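Local coordinates for beta-Lactamase/D-Alanine Carboxypeptidase (Pseudomonas syringae pv. tomato, PDB 5EVI), which probably hydrolyses beta-lactam antibiotics to substituted beta-amino acids, as a class C serine beta-lactamase associated with antibiotic resistance, at residues 12-17 against 44-48; 79-84 against 251-255; 282-288 against 353-357. All coordinates share one frame. Numbering follows the deposited sequence.

Contact 1: residues 12-17 against 44-48. With SO4 (sulfate ion), chain O.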
loop_
_atom_site.group_PDB
_atom_site.type_symbol
_atom_site.label_atom_id
_atom_site.label_comp_id
_atom_site.label_asym_id
_atom_site.label_seq_id
_atom_site.Cartn_x
_atom_site.Cartn_y
_atom_site.Cartn_z
ATOM N N LEU D 12 -10.885 10.688 24.049
ATOM C CA LEU D 12 -10.333 10.444 22.717
ATOM C C LEU D 12 -11.419 10.469 21.632
ATOM O O LEU D 12 -11.187 11.006 20.553
ATOM C CB LEU D 12 -9.573 9.115 22.683
ATOM C CG LEU D 12 -8.813 8.778 21.397
ATOM C CD1 LEU D 12 -7.784 9.847 21.051
ATOM C CD2 LEU D 12 -8.152 7.415 21.533
ATOM N N ASP D 13 -12.595 9.902 21.922
ATOM C CA ASP D 13 -13.737 9.922 20.986
ATOM C C ASP D 13 -14.028 11.351 20.501
ATOM O O ASP D 13 -14.148 11.599 19.294
ATOM C CB ASP D 13 -15.026 9.339 21.612
ATOM C CG ASP D 13 -14.926 7.843 21.954
ATOM O OD1 ASP D 13 -14.129 7.111 21.331
ATOM O OD2 ASP D 13 -15.660 7.392 22.868
ATOM N N THR D 14 -14.130 12.284 21.447
ATOM C CA THR D 14 -14.444 13.676 21.114
ATOM C C THR D 14 -13.312 14.338 20.320
ATOM O O THR D 14 -13.575 15.039 19.350
ATOM C CB THR D 14 -14.777 14.501 22.368
ATOM O OG1 THR D 14 -13.760 14.298 23.357
ATOM C CG2 THR D 14 -16.127 14.071 22.934
ATOM N N LEU D 15 -12.065 14.093 20.720
ATOM C CA LEU D 15 -10.908 14.606 19.976
ATOM C C LEU D 15 -10.879 14.113 18.518
ATOM O O LEU D 15 -10.705 14.913 17.604
ATOM C CB LEU D 15 -9.600 14.238 20.675
ATOM C CG LEU D 15 -9.291 14.943 22.002
ATOM C CD1 LEU D 15 -8.180 14.221 22.748
ATOM C CD2 LEU D 15 -8.935 16.408 21.782
ATOM N N VAL D 16 -11.060 12.812 18.305
ATOM C CA VAL D 16 -11.015 12.259 16.940
ATOM C C VAL D 16 -12.155 12.861 16.126
ATOM O O VAL D 16 -11.948 13.285 14.998
ATOM C CB VAL D 16 -11.068 10.710 16.896
ATOM C CG1 VAL D 16 -11.106 10.209 15.450
ATOM C CG2 VAL D 16 -9.869 10.099 17.614
ATOM N N GLN D 17 -13.339 12.939 16.736
ATOM C CA GLN D 17 -14.503 13.539 16.105
ATOM C C GLN D 17 -14.221 14.957 15.627
ATOM O O GLN D 17 -14.493 15.291 14.470
ATOM C CB GLN D 17 -15.674 13.561 17.083
ATOM C CG GLN D 17 -16.990 14.028 16.492
ATOM C CD GLN D 17 -18.121 13.850 17.474
ATOM O OE1 GLN D 17 -18.058 14.345 18.602
ATOM N NE2 GLN D 17 -19.145 13.120 17.067
ATOM N N PHE D 44 -12.737 2.199 16.787
ATOM C CA PHE D 44 -13.259 2.563 15.465
ATOM C C PHE D 44 -14.085 3.839 15.511
ATOM O O PHE D 44 -14.828 4.074 16.468
ATOM C CB PHE D 44 -14.098 1.430 14.895
ATOM C CG PHE D 44 -13.314 0.181 14.628
ATOM C CD1 PHE D 44 -12.588 0.042 13.445
ATOM C CD2 PHE D 44 -13.284 -0.854 15.562
ATOM C CE1 PHE D 44 -11.860 -1.109 13.196
ATOM C CE2 PHE D 44 -12.556 -2.008 15.315
ATOM C CZ PHE D 44 -11.845 -2.137 14.128
ATOM N N TYR D 45 -13.935 4.650 14.467
ATOM C CA TYR D 45 -14.593 5.940 14.339
ATOM C C TYR D 45 -15.081 6.076 12.912
ATOM O O TYR D 45 -14.276 6.091 11.983
ATOM C CB TYR D 45 -13.613 7.070 14.648
ATOM C CG TYR D 45 -12.997 6.933 16.000
ATOM C CD1 TYR D 45 -13.680 7.356 17.128
ATOM C CD2 TYR D 45 -11.751 6.336 16.164
ATOM C CE1 TYR D 45 -13.137 7.206 18.384
ATOM C CE2 TYR D 45 -11.191 6.194 17.422
ATOM C CZ TYR D 45 -11.888 6.635 18.530
ATOM O OH TYR D 45 -11.341 6.496 19.782
ATOM N N ASN D 46 -16.395 6.153 12.747
ATOM C CA ASN D 46 -17.010 6.250 11.436
ATOM C C ASN D 46 -17.907 7.482 11.369
ATOM O O ASN D 46 -18.612 7.798 12.333
ATOM C CB ASN D 46 -17.784 4.976 11.132
ATOM C CG ASN D 46 -16.885 3.745 11.089
ATOM O OD1 ASN D 46 -16.087 3.594 10.174
ATOM N ND2 ASN D 46 -17.018 2.857 12.076
ATOM N N TYR D 47 -17.848 8.181 10.234
ATOM C CA TYR D 47 -18.582 9.427 10.011
ATOM C C TYR D 47 -19.120 9.471 8.585
ATOM O O TYR D 47 -18.470 8.983 7.651
ATOM C CB TYR D 47 -17.654 10.619 10.253
ATOM C CG TYR D 47 -16.929 10.525 11.577
ATOM C CD1 TYR D 47 -17.606 10.744 12.776
ATOM C CD2 TYR D 47 -15.582 10.162 11.638
ATOM C CE1 TYR D 47 -16.953 10.633 14.000
ATOM C CE2 TYR D 47 -14.926 10.049 12.853
ATOM C CZ TYR D 47 -15.613 10.294 14.029
ATOM O OH TYR D 47 -14.962 10.175 15.232
ATOM N N GLY D 48 -20.317 10.031 8.429
ATOM C CA GLY D 48 -20.899 10.260 7.108
ATOM C C GLY D 48 -21.443 9.004 6.459
ATOM O O GLY D 48 -21.635 7.960 7.118
HETATM S S SO4 O . -22.444 11.512 10.829
HETATM O O1 SO4 O . -21.050 11.898 11.136
HETATM O O2 SO4 O . -23.315 11.914 11.956
HETATM O O3 SO4 O . -22.888 12.185 9.585
HETATM O O4 SO4 O . -22.521 10.047 10.639
#
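One hydrogen bond joins the two segments. Tyr-45 OH donates to Asp-13 OD1 at 3.2 Å. The same carboxylate oxygen lies near the plane of the ring, 3.1 Å from Tyr-45 CE1, so the acid sits at the ring edge. The apolar part centres on Val-16. Its CG1 lies over one face of the Tyr-45 ring, 4.1 Å from the centroid and 22° off the normal, a CH-pi contact. Leu-12 CD2 adds a van der Waals contact at 3.8 Å from Tyr-45 OH. The N-terminal helix 9-20 thus packs on strand 43-48, an outermost strand of the large antiparallel sheet in this class C beta-lactamase fold. The segment axes approach to 9.8 Å at 40°. Tyr-45 and Tyr-47 are two residues apart on the strand and both point toward the helix. Val-16 also meets Ile-359 of the C-terminal helix 349-363, so the two terminal helices touch. Tyr-47 makes no hydrogen bond to 12-17; its OH is 3.5 Å from Gln-17 CA and 3.9 Å from Val-16 CG1. Past it, Gly-48 N donates to sulfate O4 at 3.1 Å and weakly to O1 at 3.4 Å. Arg-21 also binds this ion, which probably came from the crystallisation liquor.

Contact 2: residues 79-84 against 251-255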
loop_
_atom_site.group_PDB
_atom_site.type_symbol
_atom_site.label_atom_id
_atom_site.label_comp_id
_atom_site.label_asym_id
_atom_site.label_seq_id
_atom_site.Cartn_x
_atom_site.Cartn_y
_atom_site.Cartn_z
ATOM N N THR D 79 7.181 -11.468 -0.801
ATOM C CA THR D 79 8.021 -11.899 0.331
ATOM C C THR D 79 7.509 -13.185 0.995
ATOM O O THR D 79 8.272 -13.871 1.671
ATOM C CB THR D 79 8.181 -10.817 1.420
ATOM O OG1 THR D 79 6.913 -10.539 2.016
ATOM C CG2 THR D 79 8.811 -9.543 0.842
ATOM N N TRP D 80 6.224 -13.499 0.818
ATOM C CA TRP D 80 5.678 -14.778 1.278
ATOM C C TRP D 80 6.185 -15.898 0.356
ATOM O O TRP D 80 6.537 -16.972 0.832
ATOM C CB TRP D 80 4.151 -14.730 1.320
ATOM C CG TRP D 80 3.460 -15.830 2.097
ATOM C CD1 TRP D 80 3.898 -16.445 3.233
ATOM C CD2 TRP D 80 2.178 -16.392 1.807
ATOM N NE1 TRP D 80 2.972 -17.372 3.659
ATOM C CE2 TRP D 80 1.903 -17.355 2.803
ATOM C CE3 TRP D 80 1.231 -16.175 0.797
ATOM C CZ2 TRP D 80 0.727 -18.113 2.807
ATOM C CZ3 TRP D 80 0.067 -16.916 0.803
ATOM C CH2 TRP D 80 -0.182 -17.873 1.798
ATOM N N ALA D 81 6.245 -15.637 -0.951
ATOM C CA ALA D 81 6.888 -16.572 -1.892
ATOM C C ALA D 81 8.358 -16.825 -1.518
ATOM O O ALA D 81 8.808 -17.976 -1.520
ATOM C CB ALA D 81 6.778 -16.064 -3.323
ATOM N N GLN D 82 9.077 -15.753 -1.175
ATOM C CA GLN D 82 10.472 -15.837 -0.704
ATOM C C GLN D 82 10.627 -16.649 0.587
ATOM O O GLN D 82 11.569 -17.434 0.722
ATOM C CB GLN D 82 11.069 -14.439 -0.476
ATOM C CG GLN D 82 12.565 -14.454 -0.171
ATOM C CD GLN D 82 13.191 -13.074 -0.154
ATOM O OE1 GLN D 82 12.534 -12.083 0.165
ATOM N NE2 GLN D 82 14.477 -13.004 -0.481
ATOM N N ALA D 83 9.715 -16.434 1.532
ATOM C CA ALA D 83 9.686 -17.184 2.795
ATOM C C ALA D 83 9.460 -18.690 2.604
ATOM O O ALA D 83 9.913 -19.482 3.427
ATOM C CB ALA D 83 8.619 -16.616 3.719
ATOM N N ASN D 84 8.757 -19.065 1.530
ATOM C CA ASN D 84 8.536 -20.470 1.150
ATOM C C ASN D 84 9.543 -21.024 0.119
ATOM O O ASN D 84 9.297 -22.066 -0.494
ATOM C CB ASN D 84 7.096 -20.643 0.642
ATOM C CG ASN D 84 6.082 -20.616 1.765
ATOM O OD1 ASN D 84 5.904 -21.609 2.469
ATOM N ND2 ASN D 84 5.416 -19.482 1.942
ATOM N N PRO D 251 6.996 -18.737 8.150
ATOM C CA PRO D 251 7.052 -18.149 6.799
ATOM C C PRO D 251 6.212 -16.882 6.625
ATOM O O PRO D 251 6.685 -15.925 6.016
ATOM C CB PRO D 251 6.538 -19.273 5.895
ATOM C CG PRO D 251 6.875 -20.527 6.633
ATOM C CD PRO D 251 6.716 -20.185 8.093
ATOM N N LEU D 252 4.986 -16.868 7.142
ATOM C CA LEU D 252 4.121 -15.683 6.974
ATOM C C LEU D 252 4.539 -14.536 7.885
ATOM O O LEU D 252 4.459 -13.374 7.483
ATOM C CB LEU D 252 2.638 -16.027 7.200
ATOM C CG LEU D 252 1.632 -14.928 6.840
ATOM C CD1 LEU D 252 1.928 -14.236 5.516
ATOM C CD2 LEU D 252 0.229 -15.516 6.816
ATOM N N GLN D 253 4.961 -14.866 9.102
ATOM C CA GLN D 253 5.660 -13.915 9.987
ATOM C C GLN D 253 6.842 -13.272 9.288
ATOM O O GLN D 253 6.956 -12.061 9.237
ATOM C CB GLN D 253 6.166 -14.605 11.269
ATOM C CG GLN D 253 5.083 -14.918 12.289
ATOM C CD GLN D 253 4.764 -13.761 13.225
ATOM O OE1 GLN D 253 3.600 -13.493 13.529
ATOM N NE2 GLN D 253 5.809 -13.072 13.697
ATOM N N ARG D 254 7.734 -14.093 8.755
ATOM C CA ARG D 254 8.872 -13.582 7.982
ATOM C C ARG D 254 8.434 -12.693 6.812
ATOM O O ARG D 254 9.071 -11.664 6.559
ATOM C CB ARG D 254 9.708 -14.738 7.461
ATOM C CG ARG D 254 10.936 -14.282 6.730
ATOM C CD ARG D 254 11.509 -15.342 5.832
ATOM N NE ARG D 254 12.447 -14.748 4.887
ATOM C CZ ARG D 254 13.274 -15.441 4.118
ATOM N NH1 ARG D 254 14.082 -14.791 3.302
ATOM N NH2 ARG D 254 13.324 -16.772 4.180
ATOM N N ALA D 255 7.378 -13.118 6.102
ATOM C CA ALA D 255 6.801 -12.350 4.968
ATOM C C ALA D 255 6.401 -10.952 5.354
ATOM O O ALA D 255 6.744 -10.005 4.654
ATOM C CB ALA D 255 5.611 -13.070 4.347
#
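Thr-79 takes the p rotamer (chi1 64°), and its OG1 donates to Ala-255 O at 2.7 Å. In Trp-80, chi1 near t and chi2 35° set one face of the indole against Leu-252, whose CD1 sits 3.8 Å from the centroid of the five-membered ring, a CH-pi contact. Small residues line the interface: Ala-255 CB is 3.5 Å from Trp-80 CA, and Ala-83 CB is 3.1 Å from Pro-251 O. The segment axes cross at 138°. Arg-254 is extended, with chi1 to chi3 all t. Its guanidinium passes over Ala-83 CA and Gln-82 O, while NE forms a salt bridge with Asp-258. Asn-84, just past the helix end, turns its ND2 back to Trp-80 O at 3.0 Å. The contact joins the C-terminal end of helix 70-83, whose start holds the lysine of a probable SxxK motif, to helix 250-258. The close axis approach of 8.1 Å thus rests on the small side chains of Ala-83 and Ala-255, and Thr-79 gives the one hydrogen bond between the segments.

Contact 3: residues 282-288 against 353-357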
loop_
_atom_site.group_PDB
_atom_site.type_symbol
_atom_site.label_atom_id
_atom_site.label_comp_id
_atom_site.label_asym_id
_atom_site.label_seq_id
_atom_site.Cartn_x
_atom_site.Cartn_y
_atom_site.Cartn_z
ATOM N N ILE D 282 10.390 11.438 14.911
ATOM C CA ILE D 282 9.462 11.666 13.802
ATOM C C ILE D 282 9.029 13.133 13.782
ATOM O O ILE D 282 8.474 13.626 14.768
ATOM C CB ILE D 282 8.216 10.754 13.941
ATOM C CG1 ILE D 282 8.636 9.280 14.001
ATOM C CG2 ILE D 282 7.238 10.971 12.781
ATOM C CD1 ILE D 282 7.623 8.406 14.685
ATOM N N HIS D 283 9.297 13.821 12.669
ATOM C CA HIS D 283 8.911 15.220 12.467
ATOM C C HIS D 283 7.832 15.319 11.389
ATOM O O HIS D 283 8.006 14.805 10.275
ATOM C CB HIS D 283 10.138 16.046 12.070
ATOM C CG HIS D 283 11.062 16.338 13.214
ATOM N ND1 HIS D 283 12.307 15.759 13.341
ATOM C CD2 HIS D 283 10.913 17.147 14.288
ATOM C CE1 HIS D 283 12.883 16.197 14.448
ATOM N NE2 HIS D 283 12.062 17.047 15.036
ATOM N N LEU D 284 6.717 15.964 11.724
ATOM C CA LEU D 284 5.598 16.120 10.777
ATOM C C LEU D 284 5.991 16.770 9.442
ATOM O O LEU D 284 5.506 16.338 8.397
ATOM C CB LEU D 284 4.446 16.896 11.422
ATOM C CG LEU D 284 3.169 17.096 10.583
ATOM C CD1 LEU D 284 2.496 15.775 10.253
ATOM C CD2 LEU D 284 2.192 18.050 11.267
ATOM N N ASP D 285 6.857 17.791 9.461
ATOM C CA ASP D 285 7.281 18.436 8.181
ATOM C C ASP D 285 7.895 17.410 7.256
ATOM O O ASP D 285 7.638 17.442 6.058
ATOM C CB ASP D 285 8.321 19.569 8.294
ATOM C CG ASP D 285 8.573 19.999 9.682
ATOM O OD1 ASP D 285 8.041 21.060 10.053
ATOM O OD2 ASP D 285 9.289 19.259 10.399
ATOM N N VAL D 286 8.717 16.522 7.832
ATOM C CA VAL D 286 9.422 15.490 7.074
ATOM C C VAL D 286 8.423 14.480 6.489
ATOM O O VAL D 286 8.577 14.069 5.349
ATOM C CB VAL D 286 10.477 14.738 7.940
ATOM C CG1 VAL D 286 11.145 13.637 7.134
ATOM C CG2 VAL D 286 11.528 15.695 8.513
ATOM N N LEU D 287 7.415 14.078 7.277
ATOM C CA LEU D 287 6.383 13.144 6.794
ATOM C C LEU D 287 5.615 13.783 5.638
ATOM O O LEU D 287 5.309 13.130 4.633
ATOM C CB LEU D 287 5.392 12.776 7.901
ATOM C CG LEU D 287 5.877 12.094 9.174
ATOM C CD1 LEU D 287 4.668 11.752 10.028
ATOM C CD2 LEU D 287 6.692 10.842 8.875
ATOM N N LEU D 288 5.307 15.065 5.784
ATOM C CA LEU D 288 4.587 15.780 4.748
ATOM C C LEU D 288 5.422 15.867 3.466
ATOM O O LEU D 288 4.924 15.531 2.395
ATOM C CB LEU D 288 4.151 17.164 5.233
ATOM C CG LEU D 288 3.089 17.129 6.324
ATOM C CD1 LEU D 288 2.917 18.524 6.891
ATOM C CD2 LEU D 288 1.760 16.574 5.812
ATOM N N VAL D 353 -1.907 12.807 6.304
ATOM C CA VAL D 353 -0.785 12.703 7.212
ATOM C C VAL D 353 -0.998 13.547 8.482
ATOM O O VAL D 353 -0.794 13.047 9.588
ATOM C CB VAL D 353 0.518 13.094 6.485
ATOM C CG1 VAL D 353 1.690 13.194 7.450
ATOM C CG2 VAL D 353 0.826 12.075 5.386
ATOM N N LYS D 354 -1.404 14.808 8.310
ATOM C CA LYS D 354 -1.642 15.727 9.453
ATOM C C LYS D 354 -2.729 15.175 10.365
ATOM O O LYS D 354 -2.565 15.123 11.587
ATOM C CB LYS D 354 -2.026 17.140 8.999
ATOM C CG LYS D 354 -0.851 18.027 8.608
ATOM C CD LYS D 354 -1.233 19.500 8.509
ATOM C CE LYS D 354 -2.016 19.826 7.243
ATOM N NZ LYS D 354 -1.448 21.030 6.553
ATOM N N LEU D 355 -3.835 14.743 9.760
ATOM C CA LEU D 355 -4.907 14.089 10.505
ATOM C C LEU D 355 -4.418 12.892 11.325
ATOM O O LEU D 355 -4.673 12.827 12.528
ATOM C CB LEU D 355 -6.055 13.669 9.564
ATOM C CG LEU D 355 -7.184 12.899 10.259
ATOM C CD1 LEU D 355 -7.761 13.755 11.382
ATOM C CD2 LEU D 355 -8.263 12.460 9.281
ATOM N N ALA D 356 -3.762 11.930 10.676
ATOM C CA ALA D 356 -3.295 10.728 11.369
ATOM C C ALA D 356 -2.236 11.094 12.423
ATOM O O ALA D 356 -2.301 10.597 13.538
ATOM C CB ALA D 356 -2.786 9.683 10.381
ATOM N N TYR D 357 -1.316 12.010 12.095
ATOM C CA TYR D 357 -0.330 12.483 13.089
ATOM C C TYR D 357 -1.026 13.061 14.350
ATOM O O TYR D 357 -0.659 12.710 15.481
ATOM C CB TYR D 357 0.641 13.503 12.499
ATOM C CG TYR D 357 1.824 13.815 13.407
ATOM C CD1 TYR D 357 3.062 13.205 13.199
ATOM C CD2 TYR D 357 1.705 14.712 14.481
ATOM C CE1 TYR D 357 4.141 13.484 14.011
ATOM C CE2 TYR D 357 2.786 14.989 15.307
ATOM C CZ TYR D 357 3.996 14.376 15.068
ATOM O OH TYR D 357 5.062 14.657 15.889
HETATM O O HOH W 1 6.225 17.099 14.237
#
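Tyr-357 lays one face of its ring against Leu-284. Leu-284 CB sits 4.3 Å from the ring centroid and 8° off the normal, a CH-pi contact almost straight above the ring. Leu-284 CD1 reaches back to Tyr-357 CB at 3.7 Å. At the ring edge, Leu-287 CD1 meets Tyr-357 CD1 at 3.8 Å and Ile-282 CG2 meets Tyr-357 CE1 at 4.2 Å. The aromatic side chain is therefore held by three aliphatic residues of 282-288. Val-353 lies one helical turn earlier and fills the next position. Its CG1 is 3.9 Å from Leu-284 CD1 and 3.8 Å from Leu-287 CB, while Val-353 CB is 3.8 Å from Leu-288 CD2. The short helix 284-290 here packs on the long C-terminal helix 349-363. Their segment axes run at 143° and approach to 10.4 Å, a separation bridged by leucine, valine and tyrosine side chains. Helix 349-363 itself lies on the large antiparallel sheet of the beta-lactamase fold: Ala-356 touches Tyr-328, Ile-339 and Ile-341, and Val-353 also touches Tyr-328. On the other helix, Leu-287 rests on Tyr-278 of strand 276-278. No direct hydrogen bond crosses between the segments. A water takes that part. It accepts from Leu-284 N at 2.8 Å and is hydrogen-bonded to Tyr-357 OH at 3.2 Å, so it links the first turn of helix 284-290 to the tyrosine hydroxyl. Toward the margin, the aliphatic part of Lys-354 packs on two leucines: its CG is 4.0 Å from Leu-284 CD2 and 4.1 Å from Leu-288 CD2.

Along the chain the contacts come in the order 1, 2, 3, without overlap. Contacts 1 and 3 are neighbours, with centres 19 Å apart and nearest atoms about 6 Å apart. Both involve the large antiparallel sheet: strand 43-48 is at its edge, and helix 349-363 of contact 3 packs on its strands and also touches helix 9-20 of contact 1. The first and last helices of the chain thus meet beside the sheet. Contact 2 lies in a helical region, its centre 36 Å from that of contact 1 and 31 Å from that of contact 3. Contacts 1 and 3 tie outer helices to the sheet; contact 2 joins two helices, one starting at the probable SxxK motif.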